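Local structure of 1-deoxy-D-xylulose 5-phosphate reductoisomerase (Moraxella catarrhalis, 4ZQG) at residues T15-D20 with R43-L47; S21-I25 with M280-A285; T333-A338 with Y377-F381; T341-I345 with V398-T403. The protein catalyses the NAD(P)H-dependent rearrangement and reduction of 1-deoxy-D-xylulose 5-phosphate to 2-C-methyl-D-erythritol 4-phosphate in the MEP pathway, a step blocked by fosmidomycin. The contacts are given in a common frame with arbitrary orientation. Where two conformers were deposited one is given. Numbering follows the deposited sequence.

Contact 1: residues T15-D20 with R43-L47. With NAD (nicotinamide-adenine-dinucleotide), chain C.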
loop_
_atom_site.group_PDB
_atom_site.type_symbol
_atom_site.label_atom_id
_atom_site.label_comp_id
_atom_site.label_asym_id
_atom_site.label_seq_id
_atom_site.Cartn_x
_atom_site.Cartn_y
_atom_site.Cartn_z
ATOM N N THR A 15 -1.628 -28.575 13.040
ATOM C CA THR A 15 -1.190 -29.636 12.129
ATOM C C THR A 15 -1.531 -29.360 10.708
ATOM O O THR A 15 -1.069 -30.053 9.843
ATOM C CB THR A 15 -1.821 -31.012 12.471
ATOM O OG1 THR A 15 -3.256 -30.901 12.576
ATOM C CG2 THR A 15 -1.266 -31.532 13.784
ATOM N N GLY A 16 -2.348 -28.355 10.450
ATOM C CA GLY A 16 -2.739 -28.062 9.081
ATOM C C GLY A 16 -1.778 -27.113 8.380
ATOM O O GLY A 16 -0.670 -26.829 8.864
ATOM N N SER A 17 -2.234 -26.602 7.244
ATOM C CA SER A 17 -1.423 -25.775 6.359
ATOM C C SER A 17 -0.962 -24.496 7.078
ATOM O O SER A 17 0.231 -24.173 7.155
ATOM C CB SER A 17 -2.294 -25.422 5.159
ATOM O OG SER A 17 -1.499 -25.091 4.067
ATOM N N ILE A 18 -1.946 -23.815 7.663
ATOM C CA ILE A 18 -1.720 -22.599 8.397
ATOM C C ILE A 18 -0.752 -22.915 9.548
ATOM O O ILE A 18 0.226 -22.197 9.784
ATOM C CB ILE A 18 -3.079 -21.974 8.859
ATOM C CG1 ILE A 18 -3.840 -21.428 7.684
ATOM C CG2 ILE A 18 -2.878 -20.874 9.868
ATOM C CD1 ILE A 18 -3.195 -20.227 6.993
ATOM N N GLY A 19 -1.009 -24.002 10.246
ATOM C CA GLY A 19 -0.147 -24.403 11.346
ATOM C C GLY A 19 1.275 -24.631 10.938
ATOM O O GLY A 19 2.184 -24.173 11.609
ATOM N N ASP A 20 1.481 -25.343 9.833
ATOM C CA ASP A 20 2.831 -25.489 9.283
ATOM C C ASP A 20 3.551 -24.148 9.113
ATOM O O ASP A 20 4.704 -24.024 9.541
ATOM C CB ASP A 20 2.802 -26.204 7.931
ATOM C CG ASP A 20 2.526 -27.696 8.035
ATOM O OD1 ASP A 20 2.301 -28.291 6.969
ATOM O OD2 ASP A 20 2.536 -28.299 9.136
ATOM N N ARG A 43 -4.358 -36.027 12.958
ATOM C CA ARG A 43 -3.003 -36.476 12.673
ATOM C C ARG A 43 -2.216 -36.595 13.971
ATOM O O ARG A 43 -1.378 -35.734 14.318
ATOM C CB ARG A 43 -2.330 -35.542 11.660
ATOM C CG ARG A 43 -2.631 -35.888 10.204
ATOM C CD ARG A 43 -2.475 -34.689 9.296
ATOM N NE ARG A 43 -3.603 -33.772 9.473
ATOM C CZ ARG A 43 -3.822 -32.676 8.737
ATOM N NH1 ARG A 43 -2.973 -32.348 7.763
ATOM N NH2 ARG A 43 -4.891 -31.898 8.978
ATOM N N VAL A 44 -2.484 -37.701 14.663
ATOM C CA VAL A 44 -1.994 -37.931 16.002
ATOM C C VAL A 44 -0.458 -37.974 16.048
ATOM O O VAL A 44 0.165 -37.371 16.927
ATOM C CB VAL A 44 -2.576 -39.247 16.554
ATOM C CG1 VAL A 44 -2.052 -39.551 17.952
ATOM C CG2 VAL A 44 -4.089 -39.187 16.596
ATOM N N ASP A 45 0.146 -38.704 15.113
ATOM C CA ASP A 45 1.597 -38.785 15.051
ATOM C C ASP A 45 2.273 -37.419 14.818
ATOM O O ASP A 45 3.314 -37.132 15.417
ATOM C CB ASP A 45 2.010 -39.786 13.986
ATOM C CG ASP A 45 1.685 -41.232 14.374
ATOM O OD1 ASP A 45 1.320 -41.517 15.552
ATOM O OD2 ASP A 45 1.826 -42.087 13.476
ATOM N N LYS A 46 1.666 -36.561 13.983
ATOM C CA LYS A 46 2.239 -35.277 13.700
ATOM C C LYS A 46 2.139 -34.402 14.924
ATOM O O LYS A 46 3.121 -33.799 15.368
ATOM C CB LYS A 46 1.588 -34.645 12.505
ATOM C CG LYS A 46 2.375 -33.447 12.025
ATOM C CD LYS A 46 1.638 -32.731 10.909
ATOM C CE LYS A 46 2.414 -31.517 10.467
ATOM N NZ LYS A 46 1.647 -30.887 9.386
ATOM N N LEU A 47 0.979 -34.406 15.537
ATOM C CA LEU A 47 0.846 -33.746 16.832
ATOM C C LEU A 47 1.867 -34.260 17.877
ATOM O O LEU A 47 2.548 -33.470 18.526
ATOM C CB LEU A 47 -0.561 -33.906 17.356
ATOM C CG LEU A 47 -0.872 -32.990 18.510
ATOM C CD1 LEU A 47 -0.569 -31.509 18.227
ATOM C CD2 LEU A 47 -2.340 -33.192 18.809
HETATM P PA NAD C . -6.343 -27.595 7.109
HETATM O O1A NAD C . -7.480 -28.414 6.602
HETATM O O2A NAD C . -4.972 -27.677 6.471
HETATM O O5B NAD C . -6.177 -27.720 8.713
HETATM C C5B NAD C . -7.239 -27.545 9.636
HETATM C C4B NAD C . -6.746 -27.704 11.083
HETATM O O4B NAD C . -7.910 -27.714 11.930
HETATM C C3B NAD C . -5.978 -29.009 11.337
HETATM O O3B NAD C . -4.910 -28.832 12.272
HETATM C C2B NAD C . -7.040 -29.925 11.924
HETATM O O2B NAD C . -6.537 -30.807 12.926
HETATM C C1B NAD C . -8.066 -28.988 12.551
HETATM N N9A NAD C . -9.454 -29.519 12.403
HETATM C C8A NAD C . -10.012 -29.961 11.261
HETATM N N7A NAD C . -11.280 -30.388 11.466
HETATM C C5A NAD C . -11.557 -30.229 12.760
HETATM C C6A NAD C . -12.745 -30.513 13.595
HETATM N N6A NAD C . -13.879 -31.043 13.036
HETATM N N1A NAD C . -12.618 -30.215 14.905
HETATM C C2A NAD C . -11.469 -29.710 15.442
HETATM N N3A NAD C . -10.344 -29.435 14.742
HETATM C C4A NAD C . -10.346 -29.671 13.399
HETATM O O3 NAD C . -6.870 -26.067 7.052
HETATM P PN NAD C . -6.125 -24.741 6.517
HETATM O O1N NAD C . -6.147 -24.855 5.008
HETATM O O2N NAD C . -4.886 -24.530 7.356
HETATM O O5D NAD C . -7.254 -23.693 6.976
HETATM C C5D NAD C . -7.333 -23.210 8.319
HETATM C C4D NAD C . -8.230 -21.972 8.380
HETATM O O4D NAD C . -7.551 -20.799 7.924
HETATM C C3D NAD C . -9.446 -22.146 7.487
HETATM O O3D NAD C . -10.538 -21.505 8.136
HETATM C C2D NAD C . -9.060 -21.469 6.191
HETATM O O2D NAD C . -10.219 -21.060 5.450
HETATM C C1D NAD C . -8.164 -20.335 6.702
HETATM N N1N NAD C . -7.146 -19.936 5.718
HETATM C C2N NAD C . -6.206 -20.813 5.288
HETATM C C3N NAD C . -5.252 -20.436 4.319
HETATM C C7N NAD C . -4.174 -21.371 3.833
HETATM O O7N NAD C . -3.215 -20.925 3.229
HETATM N N7N NAD C . -4.258 -22.678 4.077
HETATM C C4N NAD C . -5.291 -19.144 3.818
HETATM C C5N NAD C . -6.248 -18.282 4.293
HETATM C C6N NAD C . -7.176 -18.682 5.238
HETATM O O HOH W 1 -5.538 -33.136 11.638
#
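K46 makes both direct hydrogen bonds of this contact between the glycine-rich turn of the Rossmann domain and the start of helix 44-54. All four of its side-chain torsions are t, setting NZ 2.9 Å from T15 O in a hydrogen bond and 2.7 Å from D20 OD2 in a salt bridge. D20, chi1 m, brings its carboxylate nearer although its CA-to-CB bond points sideways. T15 adopts the p rotamer: CG2 packs 4.0 Å from L47 N, while OG1 hydrogen-bonds NAD O3B at 2.7 Å. R43, chi1 m, lays one face of its guanidinium over T15 O, and its NE donates at 3.0 Å to water 1, which is 2.8 Å from NAD O2B. At the helix start, S17 N and I18 N hydrogen-bond NAD O2A and O2N, each at 3.0 Å; a side chain at G16 would clash with NAD O5B. Lysine charge therefore ties the turn to the second helix, while backbone amides hold the pyrophosphate, and the T15 hydroxyl and the R43-bound water hold the adenosine ribose.

Contact 2: residues S21-I25 with M280-A285. With NAD (nicotinamide-adenine-dinucleotide), chain C.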
loop_
_atom_site.group_PDB
_atom_site.type_symbol
_atom_site.label_atom_id
_atom_site.label_comp_id
_atom_site.label_asym_id
_atom_site.label_seq_id
_atom_site.Cartn_x
_atom_site.Cartn_y
_atom_site.Cartn_z
ATOM N N SER A 21 2.882 -23.151 8.494
ATOM C CA SER A 21 3.513 -21.874 8.224
ATOM C C SER A 21 3.828 -21.121 9.482
ATOM O O SER A 21 4.870 -20.486 9.561
ATOM C CB SER A 21 2.640 -20.989 7.358
ATOM O OG SER A 21 2.521 -21.508 6.050
ATOM N N THR A 22 2.911 -21.170 10.458
ATOM C CA THR A 22 3.106 -20.502 11.754
ATOM C C THR A 22 4.352 -21.076 12.382
ATOM O O THR A 22 5.289 -20.364 12.760
ATOM C CB THR A 22 1.874 -20.707 12.641
ATOM O OG1 THR A 22 0.710 -20.303 11.912
ATOM C CG2 THR A 22 1.937 -19.928 13.899
ATOM N N LEU A 23 4.394 -22.386 12.445
ATOM C CA LEU A 23 5.512 -23.044 13.115
ATOM C C LEU A 23 6.779 -22.763 12.391
ATOM O O LEU A 23 7.835 -22.639 13.025
ATOM C CB LEU A 23 5.269 -24.570 13.299
ATOM C CG LEU A 23 4.140 -24.800 14.325
ATOM C CD1 LEU A 23 3.644 -26.224 14.432
ATOM C CD2 LEU A 23 4.560 -24.244 15.666
ATOM N N ALA A 24 6.708 -22.623 11.064
ATOM C CA ALA A 24 7.947 -22.359 10.299
ATOM C C ALA A 24 8.553 -21.031 10.698
ATOM O O ALA A 24 9.780 -20.881 10.715
ATOM C CB ALA A 24 7.721 -22.474 8.815
ATOM N N ILE A 25 7.696 -20.095 11.107
ATOM C CA ILE A 25 8.137 -18.825 11.602
ATOM C C ILE A 25 8.679 -18.949 13.023
ATOM O O ILE A 25 9.709 -18.384 13.332
ATOM C CB ILE A 25 6.983 -17.817 11.556
ATOM C CG1 ILE A 25 6.570 -17.516 10.102
ATOM C CG2 ILE A 25 7.369 -16.521 12.262
ATOM C CD1 ILE A 25 5.215 -16.794 9.978
ATOM N N MET A 280 1.656 -17.668 2.888
ATOM C CA MET A 280 1.021 -17.212 4.115
ATOM C C MET A 280 1.968 -16.869 5.248
ATOM O O MET A 280 1.523 -16.359 6.257
ATOM C CB MET A 280 0.032 -18.263 4.623
ATOM C CG MET A 280 -1.191 -18.459 3.738
ATOM S SD MET A 280 -2.175 -16.974 3.479
ATOM C CE MET A 280 -2.708 -16.548 5.124
ATOM N N LYS A 281 3.263 -17.162 5.132
ATOM C CA LYS A 281 4.186 -16.722 6.179
ATOM C C LYS A 281 4.272 -15.209 6.299
ATOM O O LYS A 281 4.511 -14.698 7.386
ATOM C CB LYS A 281 5.577 -17.301 5.988
ATOM C CG LYS A 281 5.644 -18.786 6.230
ATOM C CD LYS A 281 7.072 -19.339 6.277
ATOM C CE LYS A 281 7.779 -19.213 4.947
ATOM N NZ LYS A 281 7.183 -20.102 3.916
ATOM N N THR A 282 4.030 -14.491 5.200
ATOM C CA THR A 282 4.065 -13.031 5.247
ATOM C C THR A 282 2.995 -12.490 6.188
ATOM O O THR A 282 3.317 -11.823 7.159
ATOM C CB THR A 282 4.022 -12.414 3.846
ATOM O OG1 THR A 282 5.306 -12.527 3.221
ATOM C CG2 THR A 282 3.681 -10.994 3.921
ATOM N N PRO A 283 1.714 -12.764 5.927
ATOM C CA PRO A 283 0.688 -12.264 6.848
ATOM C C PRO A 283 0.761 -12.827 8.248
ATOM O O PRO A 283 0.419 -12.136 9.211
ATOM C CB PRO A 283 -0.608 -12.697 6.204
ATOM C CG PRO A 283 -0.231 -13.669 5.153
ATOM C CD PRO A 283 1.128 -13.303 4.707
ATOM N N ILE A 284 1.213 -14.072 8.396
ATOM C CA ILE A 284 1.295 -14.648 9.739
ATOM C C ILE A 284 2.375 -13.877 10.469
ATOM O O ILE A 284 2.188 -13.445 11.575
ATOM C CB ILE A 284 1.582 -16.171 9.699
ATOM C CG1 ILE A 284 0.407 -16.882 9.051
ATOM C CG2 ILE A 284 1.760 -16.766 11.113
ATOM C CD1 ILE A 284 0.728 -18.288 8.657
ATOM N N ALA A 285 3.513 -13.699 9.823
ATOM C CA ALA A 285 4.623 -13.001 10.428
ATOM C C ALA A 285 4.242 -11.585 10.856
ATOM O O ALA A 285 4.587 -11.154 11.949
ATOM C CB ALA A 285 5.771 -12.956 9.441
HETATM P PA NAD C . -6.343 -27.595 7.109
HETATM O O1A NAD C . -7.480 -28.414 6.602
HETATM O O2A NAD C . -4.972 -27.677 6.471
HETATM O O5B NAD C . -6.177 -27.720 8.713
HETATM C C5B NAD C . -7.239 -27.545 9.636
HETATM C C4B NAD C . -6.746 -27.704 11.083
HETATM O O4B NAD C . -7.910 -27.714 11.930
HETATM C C3B NAD C . -5.978 -29.009 11.337
HETATM O O3B NAD C . -4.910 -28.832 12.272
HETATM C C2B NAD C . -7.040 -29.925 11.924
HETATM O O2B NAD C . -6.537 -30.807 12.926
HETATM C C1B NAD C . -8.066 -28.988 12.551
HETATM N N9A NAD C . -9.454 -29.519 12.403
HETATM C C8A NAD C . -10.012 -29.961 11.261
HETATM N N7A NAD C . -11.280 -30.388 11.466
HETATM C C5A NAD C . -11.557 -30.229 12.760
HETATM C C6A NAD C . -12.745 -30.513 13.595
HETATM N N6A NAD C . -13.879 -31.043 13.036
HETATM N N1A NAD C . -12.618 -30.215 14.905
HETATM C C2A NAD C . -11.469 -29.710 15.442
HETATM N N3A NAD C . -10.344 -29.435 14.742
HETATM C C4A NAD C . -10.346 -29.671 13.399
HETATM O O3 NAD C . -6.870 -26.067 7.052
HETATM P PN NAD C . -6.125 -24.741 6.517
HETATM O O1N NAD C . -6.147 -24.855 5.008
HETATM O O2N NAD C . -4.886 -24.530 7.356
HETATM O O5D NAD C . -7.254 -23.693 6.976
HETATM C C5D NAD C . -7.333 -23.210 8.319
HETATM C C4D NAD C . -8.230 -21.972 8.380
HETATM O O4D NAD C . -7.551 -20.799 7.924
HETATM C C3D NAD C . -9.446 -22.146 7.487
HETATM O O3D NAD C . -10.538 -21.505 8.136
HETATM C C2D NAD C . -9.060 -21.469 6.191
HETATM O O2D NAD C . -10.219 -21.060 5.450
HETATM C C1D NAD C . -8.164 -20.335 6.702
HETATM N N1N NAD C . -7.146 -19.936 5.718
HETATM C C2N NAD C . -6.206 -20.813 5.288
HETATM C C3N NAD C . -5.252 -20.436 4.319
HETATM C C7N NAD C . -4.174 -21.371 3.833
HETATM O O7N NAD C . -3.215 -20.925 3.229
HETATM N N7N NAD C . -4.258 -22.678 4.077
HETATM C C4N NAD C . -5.291 -19.144 3.818
HETATM C C5N NAD C . -6.248 -18.282 4.293
HETATM C C6N NAD C . -7.176 -18.682 5.238
#
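This is a buried, largely apolar helix-helix contact that joins helix 17-26, the first helix of the Rossmann fold, to helix 281-289, 255 residues further along the chain. The axes of segments 21-25 and 281-285 approach to 9.3 Å and cross at -65°, and the nearest CA pairs are S21-K281 (5.6 Å), T22-I284 (6.5 Å) and I25-A285 (6.9 Å). I25, in the m,t rotamer, rests CD1 against the second helix: it lies 3.4 Å from K281 O, 3.6 Å from I284 CG2 and 3.5 Å from A285 N. I284 has the same m,t conformation and returns the packing, its CD1 3.6 Å from S21 CB and its CG2 3.8 Å from T22 OG1. The aliphatic part of K281 runs over S21 and A24, with CD 4.1 Å from A24 CB, while its NZ forms a salt bridge with D279. On the far side, T282 OG1 hydrogen-bonds D268 O of the second subunit, so helix 281-289 also reaches the dimer interface. M280, at the beginning of the segment, turns away from S21 into the active site, where it touches the bound fosmidomycin and brings CG to 3.2 Å from NAD O7N.

Contact 3: residues T333-A338 with Y377-F381; sequences TGACIA and YSQDF
Residues 333-338 begin helix 333-351, with I337 N bonded to T333 O and A338 N to G334 O, both at 3.0 Å. Loop 377-381 is extended at Q379 (phi/psi -85/164) and D380 (-93/80) and bends at F381 (-70/-3). T333 (chi1 m) sets CG2 3.7 Å from F381 CB, their CA atoms 6.8 Å apart; its OG1 is hydrogen-bonded to D137. G334 approaches closest: its CA lies 4.3 Å from Y377 CA and 3.3 Å from F381 CE2, and an ideal CB would clash with Y377 CA at 2.8 Å. A335 puts CB over the face of the Y377 ring in a CH-pi contact, 4.0 Å from the centroid and 18° off the normal. I337 (m,t) rests CD1 over a face of F381, 4.1 Å from its CD1, while A338 CB meets the Y377 ring edge, 3.8 Å from OH, which is hydrogen-bonded to L368 O. Both aromatics have chi1 m, with chi2 -6° for Y377 and -73° for F381. The loop lays two rings on the N-terminal end of helix 333-351 in the C-terminal helical domain, G334 allowing the close approach. Helix 387-409 touches I337 and F381, helix 320-331 A335 and Y377, and helix 130-146 C336 and I337.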
loop_
_atom_site.group_PDB
_atom_site.type_symbol
_atom_site.label_atom_id
_atom_site.label_comp_id
_atom_site.label_asym_id
_atom_site.label_seq_id
_atom_site.Cartn_x
_atom_site.Cartn_y
_atom_site.Cartn_z
ATOM N N THR A 333 -26.825 -12.401 9.395
ATOM C CA THR A 333 -26.089 -13.563 9.887
ATOM C C THR A 333 -26.763 -14.933 9.627
ATOM O O THR A 333 -26.128 -15.860 9.192
ATOM C CB THR A 333 -25.736 -13.397 11.366
ATOM O OG1 THR A 333 -24.731 -12.376 11.486
ATOM C CG2 THR A 333 -25.180 -14.721 11.932
ATOM N N GLY A 334 -28.039 -15.061 9.875
ATOM C CA GLY A 334 -28.741 -16.246 9.468
ATOM C C GLY A 334 -28.435 -16.710 8.067
ATOM O O GLY A 334 -28.159 -17.863 7.845
ATOM N N ALA A 335 -28.473 -15.835 7.090
ATOM C CA ALA A 335 -28.246 -16.266 5.706
ATOM C C ALA A 335 -26.809 -16.622 5.456
ATOM O O ALA A 335 -26.515 -17.341 4.519
ATOM C CB ALA A 335 -28.657 -15.187 4.736
ATOM N N CYS A 336 -25.917 -16.051 6.244
ATOM C CA CYS A 336 -24.487 -16.341 6.130
ATOM C C CYS A 336 -24.132 -17.725 6.638
ATOM O O CYS A 336 -23.267 -18.399 6.073
ATOM C CB CYS A 336 -23.673 -15.279 6.848
ATOM S SG CYS A 336 -23.744 -13.735 5.920
ATOM N N ILE A 337 -24.847 -18.135 7.683
ATOM C CA ILE A 337 -24.809 -19.479 8.212
ATOM C C ILE A 337 -25.394 -20.442 7.200
ATOM O O ILE A 337 -24.752 -21.390 6.785
ATOM C CB ILE A 337 -25.546 -19.533 9.544
ATOM C CG1 ILE A 337 -24.716 -18.774 10.561
ATOM C CG2 ILE A 337 -25.799 -20.984 9.970
ATOM C CD1 ILE A 337 -25.455 -18.464 11.829
ATOM N N ALA A 338 -26.609 -20.183 6.764
ATOM C CA ALA A 338 -27.155 -20.973 5.683
ATOM C C ALA A 338 -26.079 -21.087 4.630
ATOM O O ALA A 338 -25.803 -22.167 4.181
ATOM C CB ALA A 338 -28.408 -20.327 5.107
ATOM N N TYR A 377 -33.699 -16.501 9.710
ATOM C CA TYR A 377 -32.961 -15.314 9.315
ATOM C C TYR A 377 -33.137 -14.110 10.233
ATOM O O TYR A 377 -32.179 -13.349 10.403
ATOM C CB TYR A 377 -33.306 -14.902 7.894
ATOM C CG TYR A 377 -32.772 -15.832 6.845
ATOM C CD1 TYR A 377 -31.927 -16.898 7.154
ATOM C CD2 TYR A 377 -33.081 -15.626 5.537
ATOM C CE1 TYR A 377 -31.434 -17.714 6.169
ATOM C CE2 TYR A 377 -32.586 -16.436 4.546
ATOM C CZ TYR A 377 -31.763 -17.488 4.870
ATOM O OH TYR A 377 -31.311 -18.270 3.839
ATOM N N SER A 378 -34.308 -13.960 10.849
ATOM C CA SER A 378 -34.594 -12.777 11.663
ATOM C C SER A 378 -34.234 -12.953 13.134
ATOM O O SER A 378 -34.669 -12.165 13.977
ATOM C CB SER A 378 -36.074 -12.421 11.573
ATOM O OG SER A 378 -36.857 -13.443 12.182
ATOM N N GLN A 379 -33.416 -13.943 13.448
ATOM C CA GLN A 379 -33.042 -14.164 14.838
ATOM C C GLN A 379 -31.854 -13.318 15.311
ATOM O O GLN A 379 -31.122 -12.742 14.509
ATOM C CB GLN A 379 -32.793 -15.650 15.100
ATOM C CG GLN A 379 -33.498 -16.081 16.363
ATOM C CD GLN A 379 -33.497 -17.571 16.565
ATOM O OE1 GLN A 379 -33.137 -18.346 15.661
ATOM N NE2 GLN A 379 -33.893 -17.993 17.769
ATOM N N ASP A 380 -31.705 -13.243 16.629
ATOM C CA ASP A 380 -30.614 -12.513 17.245
ATOM C C ASP A 380 -29.446 -13.465 17.512
ATOM O O ASP A 380 -29.222 -13.929 18.628
ATOM C CB ASP A 380 -31.050 -11.847 18.551
ATOM C CG ASP A 380 -30.030 -10.810 19.045
ATOM O OD1 ASP A 380 -29.126 -10.417 18.259
ATOM O OD2 ASP A 380 -30.136 -10.390 20.225
ATOM N N PHE A 381 -28.696 -13.718 16.448
ATOM C CA PHE A 381 -27.526 -14.552 16.483
ATOM C C PHE A 381 -26.399 -13.895 17.250
ATOM O O PHE A 381 -25.362 -14.511 17.441
ATOM C CB PHE A 381 -27.081 -14.866 15.064
ATOM C CG PHE A 381 -28.033 -15.754 14.323
ATOM C CD1 PHE A 381 -28.131 -17.110 14.645
ATOM C CD2 PHE A 381 -28.821 -15.260 13.289
ATOM C CE1 PHE A 381 -29.024 -17.942 13.963
ATOM C CE2 PHE A 381 -29.691 -16.080 12.587
ATOM C CZ PHE A 381 -29.797 -17.431 12.926
#

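Contact 4: residues T341-I345 with V398-T403; sequences TANEI and VRKIAT
A salt bridge between E344 and R399 is the polar link of this helix pair: R399 NH2 donates to E344 OE1 at 2.7 Å with an N-H...acceptor angle of 168°, the carboxylate oxygen lying near the plane of the guanidinium. R399 reaches it with chi1 -93°, chi2 167°, chi3 -140° and chi4 -71°, and its NE forms a second salt bridge with D395, whose other carboxylate oxygen hydrogen-bonds T341 OG1. E344 has chi1 m and chi2 t; its OE2 turns to N340. Within the second helix, T403 OG1 (chi1 m) donates to R399 O at 2.7 Å.

Both segments, 341-345 and 398-403, are helical throughout. Their axes come within 8.7 Å and cross at -52°, and the backbones are nearest at A342 and A402, whose CA atoms are 5.4 Å apart. Small residues permit this approach: A402 CB sits 4.0 Å from A342 CA and 4.3 Å from A342 CB. V398 (t) places CG1 3.5 Å from A342 N and 3.8 Å from T341 CG2, while T341 CG2 (chi1 m) also lies over one guanidinium face and 3.7 Å from R399 CG. I345 (m,m) packs on the second helix, with CD1 3.8 Å from R399 CG and CG2 4.0 Å from A402 CB and from T403 N. Helices 333-351 and 387-409 thus pack closely through A342 and A402 within the C-terminal helical bundle, as in DXP reductoisomerases.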
loop_
_atom_site.group_PDB
_atom_site.type_symbol
_atom_site.label_atom_id
_atom_site.label_comp_id
_atom_site.label_asym_id
_atom_site.label_seq_id
_atom_site.Cartn_x
_atom_site.Cartn_y
_atom_site.Cartn_z
ATOM N N THR A 341 -22.506 -23.111 5.976
ATOM C CA THR A 341 -22.853 -24.502 6.215
ATOM C C THR A 341 -23.356 -25.217 4.971
ATOM O O THR A 341 -22.878 -26.294 4.666
ATOM C CB THR A 341 -23.888 -24.654 7.330
ATOM O OG1 THR A 341 -23.381 -24.040 8.519
ATOM C CG2 THR A 341 -24.144 -26.094 7.601
ATOM N N ALA A 342 -24.303 -24.672 4.237
ATOM C CA ALA A 342 -24.711 -25.383 3.039
ATOM C C ALA A 342 -23.426 -25.699 2.279
ATOM O O ALA A 342 -23.189 -26.839 1.933
ATOM C CB ALA A 342 -25.673 -24.571 2.195
ATOM N N ASN A 343 -22.550 -24.702 2.122
ATOM C CA ASN A 343 -21.317 -24.841 1.350
ATOM C C ASN A 343 -20.367 -25.884 1.964
ATOM O O ASN A 343 -19.804 -26.694 1.242
ATOM C CB ASN A 343 -20.632 -23.461 1.231
ATOM C CG ASN A 343 -19.273 -23.508 0.550
ATOM O OD1 ASN A 343 -19.169 -23.598 -0.701
ATOM N ND2 ASN A 343 -18.213 -23.436 1.376
ATOM N N GLU A 344 -20.190 -25.846 3.286
ATOM C CA GLU A 344 -19.429 -26.888 4.033
ATOM C C GLU A 344 -19.899 -28.296 3.689
ATOM O O GLU A 344 -19.071 -29.192 3.633
ATOM C CB GLU A 344 -19.513 -26.692 5.562
ATOM C CG GLU A 344 -18.432 -25.759 6.108
ATOM C CD GLU A 344 -18.376 -25.641 7.639
ATOM O OE1 GLU A 344 -18.677 -26.616 8.350
ATOM O OE2 GLU A 344 -17.981 -24.553 8.129
ATOM N N ILE A 345 -21.211 -28.458 3.446
ATOM C CA ILE A 345 -21.817 -29.736 3.109
ATOM C C ILE A 345 -21.624 -30.053 1.643
ATOM O O ILE A 345 -21.335 -31.184 1.305
ATOM C CB ILE A 345 -23.339 -29.819 3.488
ATOM C CG1 ILE A 345 -23.552 -29.930 5.015
ATOM C CG2 ILE A 345 -24.041 -30.974 2.781
ATOM C CD1 ILE A 345 -22.830 -31.076 5.721
ATOM N N VAL A 398 -29.191 -26.461 8.887
ATOM C CA VAL A 398 -28.749 -26.359 7.504
ATOM C C VAL A 398 -28.021 -27.628 7.086
ATOM O O VAL A 398 -28.192 -28.112 5.946
ATOM C CB VAL A 398 -27.828 -25.145 7.284
ATOM C CG1 VAL A 398 -27.324 -25.116 5.850
ATOM C CG2 VAL A 398 -28.602 -23.868 7.605
ATOM N N ARG A 399 -27.241 -28.188 8.017
ATOM C CA ARG A 399 -26.583 -29.501 7.756
ATOM C C ARG A 399 -27.588 -30.533 7.246
ATOM O O ARG A 399 -27.425 -31.059 6.153
ATOM C CB ARG A 399 -25.762 -30.002 8.966
ATOM C CG ARG A 399 -24.291 -29.575 8.885
ATOM C CD ARG A 399 -23.474 -29.764 10.170
ATOM N NE ARG A 399 -22.543 -28.647 10.424
ATOM C CZ ARG A 399 -21.440 -28.388 9.720
ATOM N NH1 ARG A 399 -21.067 -29.176 8.704
ATOM N NH2 ARG A 399 -20.720 -27.304 10.026
ATOM N N LYS A 400 -28.665 -30.732 8.000
ATOM C CA LYS A 400 -29.751 -31.657 7.606
ATOM C C LYS A 400 -30.335 -31.322 6.227
ATOM O O LYS A 400 -30.428 -32.189 5.364
ATOM C CB LYS A 400 -30.857 -31.643 8.663
ATOM C CG LYS A 400 -32.156 -32.346 8.260
ATOM C CD LYS A 400 -33.413 -31.553 8.631
ATOM C CE LYS A 400 -33.590 -31.465 10.142
ATOM N NZ LYS A 400 -34.628 -30.455 10.461
ATOM N N ILE A 401 -30.698 -30.048 6.010
ATOM C CA ILE A 401 -31.480 -29.666 4.832
ATOM C C ILE A 401 -30.629 -29.666 3.590
ATOM O O ILE A 401 -31.070 -30.099 2.519
ATOM C CB ILE A 401 -32.154 -28.302 5.029
ATOM C CG1 ILE A 401 -33.178 -28.412 6.134
ATOM C CG2 ILE A 401 -32.854 -27.868 3.763
ATOM C CD1 ILE A 401 -33.959 -27.165 6.384
ATOM N N ALA A 402 -29.407 -29.177 3.746
ATOM C CA ALA A 402 -28.444 -29.243 2.674
ATOM C C ALA A 402 -28.180 -30.701 2.286
ATOM O O ALA A 402 -28.195 -31.035 1.113
ATOM C CB ALA A 402 -27.151 -28.545 3.097
ATOM N N THR A 403 -27.943 -31.569 3.271
ATOM C CA THR A 403 -27.818 -33.003 2.983
ATOM C C THR A 403 -29.013 -33.495 2.191
ATOM O O THR A 403 -28.848 -34.204 1.208
ATOM C CB THR A 403 -27.713 -33.862 4.242
ATOM O OG1 THR A 403 -26.611 -33.435 5.034
ATOM C CG2 THR A 403 -27.492 -35.312 3.873
#

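Overall arrangement
The four contacts fall into two pairs. Contacts 1 and 2 share helix 17-26, have centres about 14 Å apart and both touch NAD; they meet where I18 packs on M280 and I284. Contacts 3 and 4 share helix 333-351, also with centres about 14 Å apart, and meet between A338 O and V398 CG1. Within each pair the segments alternate along the chain, whereas contacts 1 and 2 close before 3 and 4 open. The centres of contacts 2 and 3 are about 33 Å apart, on opposite sides of the chain's centre; contacts 1 and 4 have nearest atoms about 14 Å apart. Contact 1 joins helices 17-26 and 44-54 beside NAD, contact 2 adds helix 281-289, and the second pair joins helix 333-351 to loop 377-381 and helix 387-409.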